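Local coordinates for protein PvdO (Pseudomonas aeruginosa, PDB 5HHA) that is a calcium-binding periplasmic protein of the formylglycine-generating-enzyme family, implicated in chromophore maturation and possibly acting as an oxidase, at residues V43-G48 with F208-M213; S80-T85 with S198-F203; R150-A155 with R281-L286. All blocks are in the same frame, centred on the assembly; numbering follows the deposited sequence.

Overall arrangement
The three contacts show how a fold poor in helix and strand is held together by a central sheet and the long loops laid against it. Interactions 2 and 3 are buried, whereas interaction 1 is partly buried. Interactions 1 and 3 both reach the mixed sheet, and interactions 1 and 2 share the long loop between helix 154-162 and strand 218-221. Their chemistry follows their place: loop against strand in interaction 1 and loop against loop in interaction 2 rely on apolar packing with a bridging water, while strand pairing in interaction 3 brings direct backbone bonds and a salt bridge. Arg281, at the start of 281-286, reaches into both of the other contacts.

Interaction 1: V43-G48 with F208-M213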
ATOM      1  N   VAL A  43       6.593  11.450  -0.314  1.00 11.06           N
ATOM      2  CA  VAL A  43       7.065  11.929   0.979  1.00 11.51           C
ATOM      3  C   VAL A  43       8.345  11.177   1.331  1.00 11.96           C
ATOM      4  O   VAL A  43       8.465   9.967   1.126  1.00 10.58           O
ATOM      5  CB  VAL A  43       5.972  11.792   2.088  1.00 10.04           C
ATOM      6  CG1 VAL A  43       5.548  10.325   2.314  1.00 10.92           C
ATOM      7  CG2 VAL A  43       6.429  12.436   3.390  1.00 12.39           C
ATOM      8  N   VAL A  44       9.324  11.920   1.836  1.00 11.43           N
ATOM      9  CA  VAL A  44      10.586  11.330   2.240  1.00 12.17           C
ATOM     10  C   VAL A  44      10.450  10.640   3.591  1.00 10.21           C
ATOM     11  O   VAL A  44      10.028  11.253   4.563  1.00 11.85           O
ATOM     12  CB  VAL A  44      11.706  12.406   2.324  1.00 13.00           C
ATOM     13  CG1 VAL A  44      13.023  11.795   2.799  1.00 14.29           C
ATOM     14  CG2 VAL A  44      11.896  13.103   0.974  1.00 15.92           C
ATOM     15  N   LEU A  45      10.797   9.361   3.615  1.00 11.22           N
ATOM     16  CA  LEU A  45      10.896   8.593   4.856  1.00 13.90           C
ATOM     17  C   LEU A  45      12.337   8.591   5.347  1.00 11.80           C
ATOM     18  O   LEU A  45      13.263   8.496   4.572  1.00 12.50           O
ATOM     19  CB  LEU A  45      10.414   7.149   4.660  1.00 11.61           C
ATOM     20  CG  LEU A  45       8.995   6.962   4.097  1.00 10.82           C
ATOM     21  CD1 LEU A  45       8.587   5.493   4.223  1.00 10.89           C
ATOM     22  CD2 LEU A  45       7.993   7.819   4.813  1.00 11.06           C
ATOM     23  N   PRO A  46      12.526   8.644   6.668  1.00 12.12           N
ATOM     24  CA  PRO A  46      13.871   8.688   7.236  1.00 12.15           C
ATOM     25  C   PRO A  46      14.566   7.353   7.160  1.00 11.99           C
ATOM     26  O   PRO A  46      13.942   6.287   7.120  1.00 12.55           O
ATOM     27  CB  PRO A  46      13.607   9.065   8.693  1.00 13.43           C
ATOM     28  CG  PRO A  46      12.261   8.569   8.972  1.00 14.31           C
ATOM     29  CD  PRO A  46      11.482   8.736   7.695  1.00 12.77           C
ATOM     30  N   ALA A  47      15.887   7.393   7.091  1.00 13.25           N
ATOM     31  CA  ALA A  47      16.693   6.227   7.378  1.00 13.20           C
ATOM     32  C   ALA A  47      16.467   5.822   8.826  1.00 13.11           C
ATOM     33  O   ALA A  47      16.059   6.634   9.639  1.00 15.80           O
ATOM     34  CB  ALA A  47      18.160   6.531   7.141  1.00 14.76           C
ATOM     35  N   GLY A  48      16.734   4.563   9.147  1.00 12.43           N
ATOM     36  CA  GLY A  48      16.568   4.056  10.498  1.00 13.74           C
ATOM     37  C   GLY A  48      16.192   2.600  10.481  1.00 11.84           C
ATOM     38  O   GLY A  48      16.051   2.006   9.419  1.00 12.87           O
ATOM     39  N   PHE A 208       4.783  10.001   9.811  1.00 10.80           N
ATOM     40  CA  PHE A 208       5.683  10.098   8.661  1.00  9.74           C
ATOM     41  C   PHE A 208       5.044  10.933   7.551  1.00 10.33           C
ATOM     42  O   PHE A 208       5.660  11.126   6.508  1.00 11.99           O
ATOM     43  CB  PHE A 208       6.033   8.723   8.099  1.00  9.55           C
ATOM     44  CG  PHE A 208       7.138   7.979   8.828  1.00 10.47           C
ATOM     45  CD1 PHE A 208       7.842   8.502   9.914  1.00 12.21           C
ATOM     46  CD2 PHE A 208       7.489   6.733   8.357  1.00 10.82           C
ATOM     47  CE1 PHE A 208       8.866   7.742  10.503  1.00 12.78           C
ATOM     48  CE2 PHE A 208       8.483   5.987   8.943  1.00 11.89           C
ATOM     49  CZ  PHE A 208       9.175   6.488  10.009  1.00 13.39           C
ATOM     50  N   GLY A 209       3.834  11.420   7.747  1.00 10.22           N
ATOM     51  CA  GLY A 209       3.172  12.149   6.685  1.00 10.38           C
ATOM     52  C   GLY A 209       2.507  11.257   5.647  1.00 10.13           C
ATOM     53  O   GLY A 209       2.191  11.700   4.539  1.00 11.14           O
ATOM     54  N   VAL A 210       2.246  10.001   6.002  1.00 10.11           N
ATOM     55  CA  VAL A 210       1.676   9.039   5.054  1.00  8.61           C
ATOM     56  C   VAL A 210       0.198   8.832   5.371  1.00  9.23           C
ATOM     57  O   VAL A 210      -0.192   8.764   6.539  1.00  9.40           O
ATOM     58  CB  VAL A 210       2.414   7.708   5.159  1.00  9.25           C
ATOM     59  CG1 VAL A 210       1.899   6.743   4.104  1.00 10.05           C
ATOM     60  CG2 VAL A 210       3.897   7.905   4.961  1.00 11.32           C
ATOM     61  N   TYR A 211      -0.637   8.698   4.335  1.00  8.77           N
ATOM     62  CA  TYR A 211      -2.089   8.546   4.469  1.00  9.36           C
ATOM     63  C   TYR A 211      -2.550   7.169   3.988  1.00  8.08           C
ATOM     64  O   TYR A 211      -1.938   6.565   3.097  1.00  8.85           O
ATOM     65  CB  TYR A 211      -2.814   9.569   3.597  1.00  8.89           C
ATOM     66  CG  TYR A 211      -2.613  11.008   4.013  1.00  9.03           C
ATOM     67  CD1 TYR A 211      -1.490  11.730   3.611  1.00 10.57           C
ATOM     68  CD2 TYR A 211      -3.582  11.654   4.760  1.00  9.94           C
ATOM     69  CE1 TYR A 211      -1.323  13.041   3.976  1.00 12.28           C
ATOM     70  CE2 TYR A 211      -3.431  12.994   5.111  1.00 11.52           C
ATOM     71  CZ  TYR A 211      -2.302  13.653   4.708  1.00 11.75           C
ATOM     72  OH  TYR A 211      -2.132  14.994   5.074  1.00 17.44           O
ATOM     73  N   ASP A 212      -3.642   6.702   4.573  1.00  8.40           N
ATOM     74  CA  ASP A 212      -4.369   5.501   4.139  1.00  7.61           C
ATOM     75  C   ASP A 212      -3.581   4.203   4.285  1.00  7.97           C
ATOM     76  O   ASP A 212      -3.899   3.229   3.602  1.00  8.15           O
ATOM     77  CB  ASP A 212      -4.917   5.656   2.713  1.00  8.73           C
ATOM     78  CG  ASP A 212      -5.977   6.733   2.607  1.00  8.60           C
ATOM     79  OD1 ASP A 212      -6.956   6.706   3.393  1.00  8.74           O
ATOM     80  OD2 ASP A 212      -5.843   7.633   1.738  1.00  9.61           O
ATOM     81  N   MET A 213      -2.605   4.159   5.182  1.00  8.18           N
ATOM     82  CA  MET A 213      -1.875   2.920   5.376  1.00  8.03           C
ATOM     83  C   MET A 213      -2.709   1.849   6.084  1.00  7.18           C
ATOM     84  O   MET A 213      -2.303   0.689   6.131  1.00  8.13           O
ATOM     85  CB  MET A 213      -0.581   3.179   6.136  1.00  8.91           C
ATOM     86  CG  MET A 213       0.545   3.710   5.252  1.00  8.80           C
ATOM     87  SD  MET A 213       1.245   2.375   4.256  1.00  9.23           S
ATOM     88  CE  MET A 213       2.701   3.137   3.598  1.00  9.76           C
TER
HETATM   89  O   HOH W   1       8.392  10.908   6.776  1.00 12.74           O
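Val43, Leu45 and Pro46 pack against Phe208 and Val210 in an apolar loop-on-strand contact; here, in a fold of the formylglycine-generating-enzyme family, the long loop before strand 218-221 lies against strand 42-52 of the mixed sheet. Residues 43-48 belong to that broken strand; residues 208-213 come from the loop, which starts after helix 154-162. Phe208 carries most of the contact. Pro46 lies over one face of its ring, where CD makes a CH-pi contact 4.0 Å from the ring centroid and only 15° off the normal. The neighbouring Pro46 CG sits 3.8 Å from Phe208 CE1, so the proline covers the far rim of the ring. Leu45 meets the part of the ring nearer CB, its CD2 methyl 3.7 Å from Phe208 CD2, and the two side chains cross at about a right angle. A chi1 of -82° sets the ring of Phe208 beside its own backbone N, and Tyr159 of helix 154-162 meets it edge-to-face.

Leu45 CD2 also touches Val210 CG2, at 4.1 Å, and Val43 CG1 lies 3.9 Å from Val210 CG2. Val210 CG2 thus meets two strand side chains at once, while Ile79 of strand 77-80 also touches Val210 and carries the apolar layer on into the sheet. Val43 has chi1 61°, which puts CG1 between the backbone N and the carbonyl carbon and turns CG2 toward the loop backbone, 3.5 Å from Phe208 O. That carbonyl has a polar partner too. One water donates to strand and loop alike, spanning Val44 O at 2.8 Å and Phe208 O at 2.8 Å, and so links them through two acceptors.

Interaction 2: S80-T85 with S198-F203; sequences SRYQVT and SPVGSF
Val200 of a type II beta turn, Pro199 to Ser202, pushes its side chain against Tyr82 and Thr85, joining two loops of this formylglycine-generating-enzyme-like fold: one leaves strand 77-80 for helix 86-96, the other runs between helix 154-162 and strand 218-221. Apolar packing dominates. Val200 CG2 makes a CH-pi contact over one face of the Tyr82 ring, 3.8 Å from the centroid, and lies 3.5 Å from Tyr82 CG, toward the CB end of the ring. Arg81 CG covers the opposite face. With chi1 at -60°, Val200 directs CG1 to Gln83 O, 3.7 Å away, while CG2 also packs 3.8 Å from Thr85 CG2. Gly201, at the third turn position with phi 80°, brings its CA to 3.5 Å from Tyr82 CE1.

Each loop also has a polar bond of its own. Ser202 OG donates to Pro199 O at 2.7 Å, tying the two ends of the turn, and Ser80 OG donates to Tyr82 O. Among partners outside the two loop segments, Asp212 OD2 accepts from Gly201 N, and Glu219 accepts from the amide of Gln83. Thr85 caps the start of helix 86-96.

Tyr82, whose ring also meets that of Tyr211, closes the contact through water: one molecule lies 2.9 Å from Tyr82 OH and donates to Gly201 O at 3.2 Å.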
ATOM      1  N   SER A  80       4.986   7.147  -2.148  1.00  8.13           N
ATOM      2  CA  SER A  80       3.822   7.980  -2.405  1.00  9.22           C
ATOM      3  C   SER A  80       3.021   8.113  -1.108  1.00  8.68           C
ATOM      4  O   SER A  80       2.741   7.113  -0.422  1.00  8.88           O
ATOM      5  CB  SER A  80       3.030   7.449  -3.588  1.00  8.49           C
ATOM      6  OG  SER A  80       2.599   6.113  -3.424  1.00  9.36           O
ATOM      7  N   ARG A  81       2.734   9.350  -0.716  1.00  8.90           N
ATOM      8  CA  ARG A  81       2.055   9.549   0.560  1.00  9.83           C
ATOM      9  C   ARG A  81       0.632   9.020   0.538  1.00 10.20           C
ATOM     10  O   ARG A  81       0.043   8.715   1.596  1.00  9.03           O
ATOM     11  CB  ARG A  81       2.120  11.011   1.030  1.00  9.79           C
ATOM     12  CG  ARG A  81       1.393  12.037   0.198  1.00 11.37           C
ATOM     13  CD  ARG A  81       1.465  13.358   0.941  1.00 13.27           C
ATOM     14  NE  ARG A  81       0.773  14.451   0.273  1.00 13.68           N
ATOM     15  CZ  ARG A  81       0.527  15.618   0.860  1.00 14.25           C
ATOM     16  NH1 ARG A  81       0.949  15.841   2.102  1.00 16.75           N
ATOM     17  NH2 ARG A  81      -0.121  16.573   0.193  1.00 17.76           N
ATOM     18  N   TYR A  82       0.078   8.945  -0.665  1.00  9.29           N
ATOM     19  CA  TYR A  82      -1.203   8.302  -0.924  1.00  8.87           C
ATOM     20  C   TYR A  82      -0.976   7.060  -1.780  1.00  8.66           C
ATOM     21  O   TYR A  82       0.071   6.920  -2.424  1.00  9.18           O
ATOM     22  CB  TYR A  82      -2.114   9.225  -1.728  1.00  9.59           C
ATOM     23  CG  TYR A  82      -2.303  10.597  -1.140  1.00  9.72           C
ATOM     24  CD1 TYR A  82      -2.871  10.753   0.108  1.00 10.38           C
ATOM     25  CD2 TYR A  82      -1.934  11.751  -1.835  1.00 12.64           C
ATOM     26  CE1 TYR A  82      -3.081  12.002   0.649  1.00 12.88           C
ATOM     27  CE2 TYR A  82      -2.140  13.011  -1.292  1.00 14.22           C
ATOM     28  CZ  TYR A  82      -2.692  13.107  -0.046  1.00 12.29           C
ATOM     29  OH  TYR A  82      -2.898  14.359   0.491  1.00 16.32           O
ATOM     30  N   GLN A  83      -1.950   6.171  -1.804  1.00  8.48           N
ATOM     31  CA  GLN A  83      -2.069   5.230  -2.885  1.00  8.33           C
ATOM     32  C   GLN A  83      -2.122   6.012  -4.208  1.00  8.52           C
ATOM     33  O   GLN A  83      -2.646   7.137  -4.266  1.00  8.91           O
ATOM     34  CB  GLN A  83      -3.327   4.391  -2.673  1.00  8.10           C
ATOM     35  CG  GLN A  83      -3.179   3.385  -1.520  1.00  9.80           C
ATOM     36  CD  GLN A  83      -4.274   3.425  -0.460  1.00  7.36           C
ATOM     37  OE1 GLN A  83      -5.260   4.159  -0.544  1.00  8.86           O
ATOM     38  NE2 GLN A  83      -4.095   2.575   0.559  1.00  8.37           N
ATOM     39  N   VAL A  84      -1.552   5.431  -5.255  1.00  7.90           N
ATOM     40  CA  VAL A  84      -1.618   6.074  -6.562  1.00  9.06           C
ATOM     41  C   VAL A  84      -3.079   6.199  -6.951  1.00  8.42           C
ATOM     42  O   VAL A  84      -3.863   5.281  -6.744  1.00  8.84           O
ATOM     43  CB  VAL A  84      -0.802   5.294  -7.579  1.00  8.99           C
ATOM     44  CG1 VAL A  84      -1.020   5.840  -9.009  1.00 10.73           C
ATOM     45  CG2 VAL A  84       0.679   5.360  -7.220  1.00 10.22           C
ATOM     46  N   THR A  85      -3.470   7.354  -7.479  1.00  8.50           N
ATOM     47  CA  THR A  85      -4.888   7.611  -7.700  1.00  8.42           C
ATOM     48  C   THR A  85      -5.361   7.177  -9.070  1.00  8.76           C
ATOM     49  O   THR A  85      -4.566   6.950  -9.980  1.00  9.37           O
ATOM     50  CB  THR A  85      -5.233   9.100  -7.576  1.00 10.58           C
ATOM     51  OG1 THR A  85      -4.616   9.801  -8.664  1.00 10.29           O
ATOM     52  CG2 THR A  85      -4.803   9.693  -6.225  1.00 12.76           C
ATOM     53  N   SER A 198     -12.485   5.738  -0.635  1.00  8.34           N
ATOM     54  CA  SER A 198     -12.578   7.149  -0.351  1.00  8.49           C
ATOM     55  C   SER A 198     -11.474   7.867  -1.109  1.00  9.32           C
ATOM     56  O   SER A 198     -10.444   7.298  -1.444  1.00  8.71           O
ATOM     57  CB  SER A 198     -12.389   7.373   1.159  1.00  8.85           C
ATOM     58  OG  SER A 198     -11.291   6.589   1.668  1.00  9.01           O
ATOM     59  N   PRO A 199     -11.667   9.164  -1.391  1.00  9.27           N
ATOM     60  CA  PRO A 199     -10.562   9.912  -1.981  1.00  9.44           C
ATOM     61  C   PRO A 199      -9.344   9.765  -1.103  1.00  8.53           C
ATOM     62  O   PRO A 199      -9.447   9.740   0.118  1.00  8.82           O
ATOM     63  CB  PRO A 199     -11.070  11.366  -1.997  1.00 11.19           C
ATOM     64  CG  PRO A 199     -12.550  11.249  -1.905  1.00 12.27           C
ATOM     65  CD  PRO A 199     -12.856   9.989  -1.141  1.00  9.29           C
ATOM     66  N   VAL A 200      -8.170   9.705  -1.702  1.00  9.10           N
ATOM     67  CA  VAL A 200      -6.964   9.543  -0.908  1.00  9.79           C
ATOM     68  C   VAL A 200      -6.831  10.724   0.051  1.00 10.34           C
ATOM     69  O   VAL A 200      -7.147  11.877  -0.305  1.00 10.41           O
ATOM     70  CB  VAL A 200      -5.718   9.364  -1.793  1.00  8.70           C
ATOM     71  CG1 VAL A 200      -5.884   8.124  -2.679  1.00 10.78           C
ATOM     72  CG2 VAL A 200      -5.430  10.628  -2.634  1.00 10.80           C
ATOM     73  N   GLY A 201      -6.397  10.448   1.280  1.00  9.47           N
ATOM     74  CA  GLY A 201      -6.188  11.502   2.256  1.00 10.08           C
ATOM     75  C   GLY A 201      -7.450  11.990   2.950  1.00 10.42           C
ATOM     76  O   GLY A 201      -7.486  13.146   3.401  1.00 12.18           O
ATOM     77  N   SER A 202      -8.492  11.171   3.051  1.00  9.90           N
ATOM     78  CA  SER A 202      -9.740  11.567   3.695  1.00 10.34           C
ATOM     79  C   SER A 202      -9.677  11.419   5.216  1.00 10.84           C
ATOM     80  O   SER A 202     -10.658  11.763   5.906  1.00 11.25           O
ATOM     81  CB  SER A 202     -10.917  10.774   3.148  1.00 11.05           C
ATOM     82  OG  SER A 202     -11.139  11.099   1.782  1.00 11.37           O
ATOM     83  N   PHE A 203      -8.550  10.935   5.732  1.00 10.56           N
ATOM     84  CA  PHE A 203      -8.354  10.737   7.174  1.00  9.88           C
ATOM     85  C   PHE A 203      -6.974  11.300   7.511  1.00 10.38           C
ATOM     86  O   PHE A 203      -6.173  11.573   6.612  1.00 10.49           O
ATOM     87  CB  PHE A 203      -8.439   9.236   7.531  1.00 10.65           C
ATOM     88  CG  PHE A 203      -9.699   8.589   7.045  1.00  9.39           C
ATOM     89  CD1 PHE A 203      -9.777   8.025   5.790  1.00  8.71           C
ATOM     90  CD2 PHE A 203     -10.852   8.608   7.816  1.00 11.70           C
ATOM     91  CE1 PHE A 203     -10.984   7.492   5.321  1.00 10.45           C
ATOM     92  CE2 PHE A 203     -12.021   8.070   7.363  1.00 10.66           C
ATOM     93  CZ  PHE A 203     -12.100   7.519   6.112  1.00  9.33           C
TER
HETATM   94  O   HOH W   2      -4.944  14.870   2.504  1.00 27.00           O

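Interaction 3: R150-A155 with R281-L286; sequences RMLSEA and RVAREL
Arg150 spreads its guanidinium over Ala283 and turns one edge of it to Glu285, above a short antiparallel strand pairing. Arg150 and Ala283 form a hydrogen-bonded pair: Ala283 N donates to Arg150 O at 2.8 Å and almost straight, 172° at the hydrogen, and Arg150 N returns a more bent bond to Ala283 O at 3.0 Å. Both side chains rise on the same face of the sheet. The arginine is extended from CG to NE, and a chi4 of 82° then turns the guanidinium plane so that one face meets the methyl of Ala283, with CB 3.6 Å from Arg150 NH1.

The edge is used for charge. Arg150 NE donates to Glu285 OE2 in a salt bridge of 2.9 Å, with 165° at the hydrogen; the carboxylate lies nearly coplanar with the guanidinium although the two side chains cross at about a right angle. NH1 bonds in plane to Met151 O at 3.0 Å and also pairs with Glu156, so the rotation of the group is fixed from several sides. Glu285 bends at chi2 and gives OE1 to Arg148.

Leu152 adds apolar packing to the same strand. Its CD1 presses on the backbone, 3.4 Å from Val282 C, and touches Ala283 CB at 3.8 Å and Arg281 CB at the same distance.

The guanidinium of Arg281 bonds Tyr211 O and Ser80 O and forms a salt bridge with Glu219. Strand 278-285 pairs antiparallel with 149-150 and 77-80 and parallel with 218-221, Val282 and Met151 touch helix 131-145, and Ser153 is the N-cap of helix 154-162, which the chain enters soon after strand 149-150.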
ATOM      1  N   ARG A 150       9.830   2.578  -8.416  1.00 11.36           N
ATOM      2  CA  ARG A 150       9.730   1.139  -8.288  1.00 10.29           C
ATOM      3  C   ARG A 150       8.603   0.790  -7.314  1.00  9.62           C
ATOM      4  O   ARG A 150       8.087   1.659  -6.641  1.00  9.54           O
ATOM      5  CB  ARG A 150      11.051   0.557  -7.770  1.00 12.03           C
ATOM      6  CG  ARG A 150      11.465   1.153  -6.462  1.00 11.38           C
ATOM      7  CD  ARG A 150      12.610   0.373  -5.834  1.00 13.06           C
ATOM      8  NE  ARG A 150      13.180   1.067  -4.683  1.00 15.12           N
ATOM      9  CZ  ARG A 150      12.677   1.046  -3.453  1.00 13.50           C
ATOM     10  NH1 ARG A 150      11.599   0.330  -3.171  1.00 11.70           N
ATOM     11  NH2 ARG A 150      13.283   1.704  -2.478  1.00 15.35           N
ATOM     12  N   MET A 151       8.290  -0.498  -7.211  1.00 10.74           N
ATOM     13  CA  MET A 151       7.414  -0.980  -6.138  1.00  9.50           C
ATOM     14  C   MET A 151       8.059  -0.787  -4.774  1.00  8.89           C
ATOM     15  O   MET A 151       9.297  -0.857  -4.657  1.00  9.94           O
ATOM     16  CB  MET A 151       7.150  -2.473  -6.315  1.00 10.60           C
ATOM     17  CG  MET A 151       6.408  -2.809  -7.592  1.00 12.70           C
ATOM     18  SD  MET A 151       6.005  -4.568  -7.708  1.00 12.58           S
ATOM     19  CE  MET A 151       4.523  -4.518  -6.800  1.00 16.57           C
ATOM     20  N   LEU A 152       7.232  -0.657  -3.734  1.00  8.71           N
ATOM     21  CA  LEU A 152       7.695  -0.805  -2.361  1.00  8.41           C
ATOM     22  C   LEU A 152       8.015  -2.263  -2.071  1.00  7.92           C
ATOM     23  O   LEU A 152       7.403  -3.174  -2.608  1.00  8.81           O
ATOM     24  CB  LEU A 152       6.588  -0.386  -1.391  1.00  8.97           C
ATOM     25  CG  LEU A 152       6.476   1.101  -1.133  1.00  8.02           C
ATOM     26  CD1 LEU A 152       6.022   1.841  -2.357  1.00  9.50           C
ATOM     27  CD2 LEU A 152       5.523   1.324   0.002  1.00  9.62           C
ATOM     28  N   SER A 153       8.972  -2.480  -1.172  1.00  9.03           N
ATOM     29  CA  SER A 153       9.126  -3.766  -0.537  1.00  7.86           C
ATOM     30  C   SER A 153       8.137  -3.879   0.629  1.00  7.20           C
ATOM     31  O   SER A 153       7.630  -2.880   1.146  1.00  7.78           O
ATOM     32  CB  SER A 153      10.552  -3.998  -0.041  1.00 10.45           C
ATOM     33  OG  SER A 153      10.791  -3.191   1.094  1.00  8.88           O
ATOM     34  N   GLU A 154       7.896  -5.106   1.057  1.00  7.86           N
ATOM     35  CA  GLU A 154       6.990  -5.345   2.181  1.00  8.38           C
ATOM     36  C   GLU A 154       7.496  -4.631   3.427  1.00  7.76           C
ATOM     37  O   GLU A 154       6.730  -4.044   4.191  1.00  8.15           O
ATOM     38  CB  GLU A 154       6.826  -6.839   2.438  1.00  6.99           C
ATOM     39  CG  GLU A 154       5.709  -7.132   3.431  1.00  8.10           C
ATOM     40  CD  GLU A 154       5.440  -8.587   3.738  1.00  8.76           C
ATOM     41  OE1 GLU A 154       6.204  -9.465   3.301  1.00  9.41           O
ATOM     42  OE2 GLU A 154       4.397  -8.828   4.396  1.00  8.86           O
ATOM     43  N   ALA A 155       8.806  -4.696   3.646  1.00  7.89           N
ATOM     44  CA  ALA A 155       9.390  -4.028   4.805  1.00  7.91           C
ATOM     45  C   ALA A 155       9.197  -2.514   4.750  1.00  7.88           C
ATOM     46  O   ALA A 155       8.869  -1.865   5.750  1.00  7.84           O
ATOM     47  CB  ALA A 155      10.871  -4.366   4.885  1.00  9.19           C
ATOM     48  N   ARG A 281       1.202   1.701  -4.038  1.00  8.15           N
ATOM     49  CA  ARG A 281       2.048   2.879  -3.932  1.00  8.48           C
ATOM     50  C   ARG A 281       3.275   2.652  -4.824  1.00  8.15           C
ATOM     51  O   ARG A 281       3.548   1.545  -5.274  1.00  8.73           O
ATOM     52  CB  ARG A 281       2.490   3.105  -2.486  1.00  7.89           C
ATOM     53  CG  ARG A 281       1.367   3.423  -1.559  1.00  8.53           C
ATOM     54  CD  ARG A 281       1.840   3.606  -0.121  1.00  8.63           C
ATOM     55  NE  ARG A 281       0.691   3.511   0.739  1.00  8.59           N
ATOM     56  CZ  ARG A 281      -0.017   4.535   1.209  1.00  7.72           C
ATOM     57  NH1 ARG A 281       0.388   5.794   1.071  1.00  8.79           N
ATOM     58  NH2 ARG A 281      -1.141   4.292   1.865  1.00  7.28           N
ATOM     59  N   VAL A 282       4.023   3.739  -5.045  1.00  8.39           N
ATOM     60  CA  VAL A 282       5.338   3.644  -5.629  1.00  8.89           C
ATOM     61  C   VAL A 282       6.350   4.256  -4.679  1.00  8.84           C
ATOM     62  O   VAL A 282       6.041   5.102  -3.835  1.00  9.14           O
ATOM     63  CB  VAL A 282       5.428   4.338  -7.025  1.00  9.99           C
ATOM     64  CG1 VAL A 282       4.591   3.609  -8.063  1.00 11.71           C
ATOM     65  CG2 VAL A 282       5.031   5.814  -6.971  1.00 10.83           C
ATOM     66  N   ALA A 283       7.590   3.825  -4.879  1.00  8.99           N
ATOM     67  CA  ALA A 283       8.731   4.342  -4.131  1.00  9.75           C
ATOM     68  C   ALA A 283       9.713   4.974  -5.104  1.00 10.86           C
ATOM     69  O   ALA A 283       9.731   4.616  -6.280  1.00 11.45           O
ATOM     70  CB  ALA A 283       9.412   3.228  -3.348  1.00  9.97           C
ATOM     71  N   ARG A 284      10.562   5.846  -4.573  1.00 12.68           N
ATOM     72  CA  ARG A 284      11.523   6.581  -5.388  1.00 15.19           C
ATOM     73  C   ARG A 284      12.824   6.710  -4.613  1.00 14.44           C
ATOM     74  O   ARG A 284      12.818   7.146  -3.462  1.00 13.33           O
ATOM     75  CB  ARG A 284      10.934   7.948  -5.750  1.00 17.32           C
ATOM     76  CG  ARG A 284      11.901   9.123  -5.811  1.00 30.52           C
ATOM     77  CD  ARG A 284      12.081   9.615  -7.214  1.00 27.92           C
ATOM     78  NE  ARG A 284      12.059  11.081  -7.370  1.00 23.29           N
ATOM     79  CZ  ARG A 284      13.035  11.907  -6.988  1.00 20.40           C
ATOM     80  NH1 ARG A 284      14.097  11.451  -6.353  1.00 22.35           N
ATOM     81  NH2 ARG A 284      12.920  13.195  -7.223  1.00 22.40           N
ATOM     82  N   GLU A 285      13.937   6.352  -5.237  1.00 18.44           N
ATOM     83  CA  GLU A 285      15.232   6.545  -4.594  1.00 15.32           C
ATOM     84  C   GLU A 285      15.552   8.031  -4.608  1.00 16.94           C
ATOM     85  O   GLU A 285      15.146   8.762  -5.506  1.00 17.15           O
ATOM     86  CB  GLU A 285      16.307   5.708  -5.288  1.00 26.77           C
ATOM     87  CG  GLU A 285      16.503   4.338  -4.614  1.00 38.53           C
ATOM     88  CD  GLU A 285      16.503   3.165  -5.583  1.00 36.97           C
ATOM     89  OE1 GLU A 285      17.327   3.150  -6.515  1.00 33.80           O
ATOM     90  OE2 GLU A 285      15.692   2.235  -5.400  1.00 39.08           O
ATOM     91  N   LEU A 286      16.261   8.487  -3.581  1.00 18.18           N
ATOM     92  CA  LEU A 286      16.588   9.902  -3.478  1.00 19.45           C
ATOM     93  C   LEU A 286      17.979  10.198  -4.028  1.00 31.93           C
ATOM     94  O   LEU A 286      18.818   9.305  -4.134  1.00 27.13           O
ATOM     95  CB  LEU A 286      16.437  10.364  -2.028  1.00 19.08           C
ATOM     96  CG  LEU A 286      14.959  10.309  -1.647  1.00 19.05           C
ATOM     97  CD1 LEU A 286      14.737  10.546  -0.160  1.00 25.11           C
ATOM     98  CD2 LEU A 286      14.189  11.314  -2.448  1.00 24.20           C
ATOM     99  OXT LEU A 286      18.271  11.335  -4.407  1.00 38.94           O
TER
HETATM  100  O   HOH W   3       4.444  -1.086  -4.615  1.00  9.63           O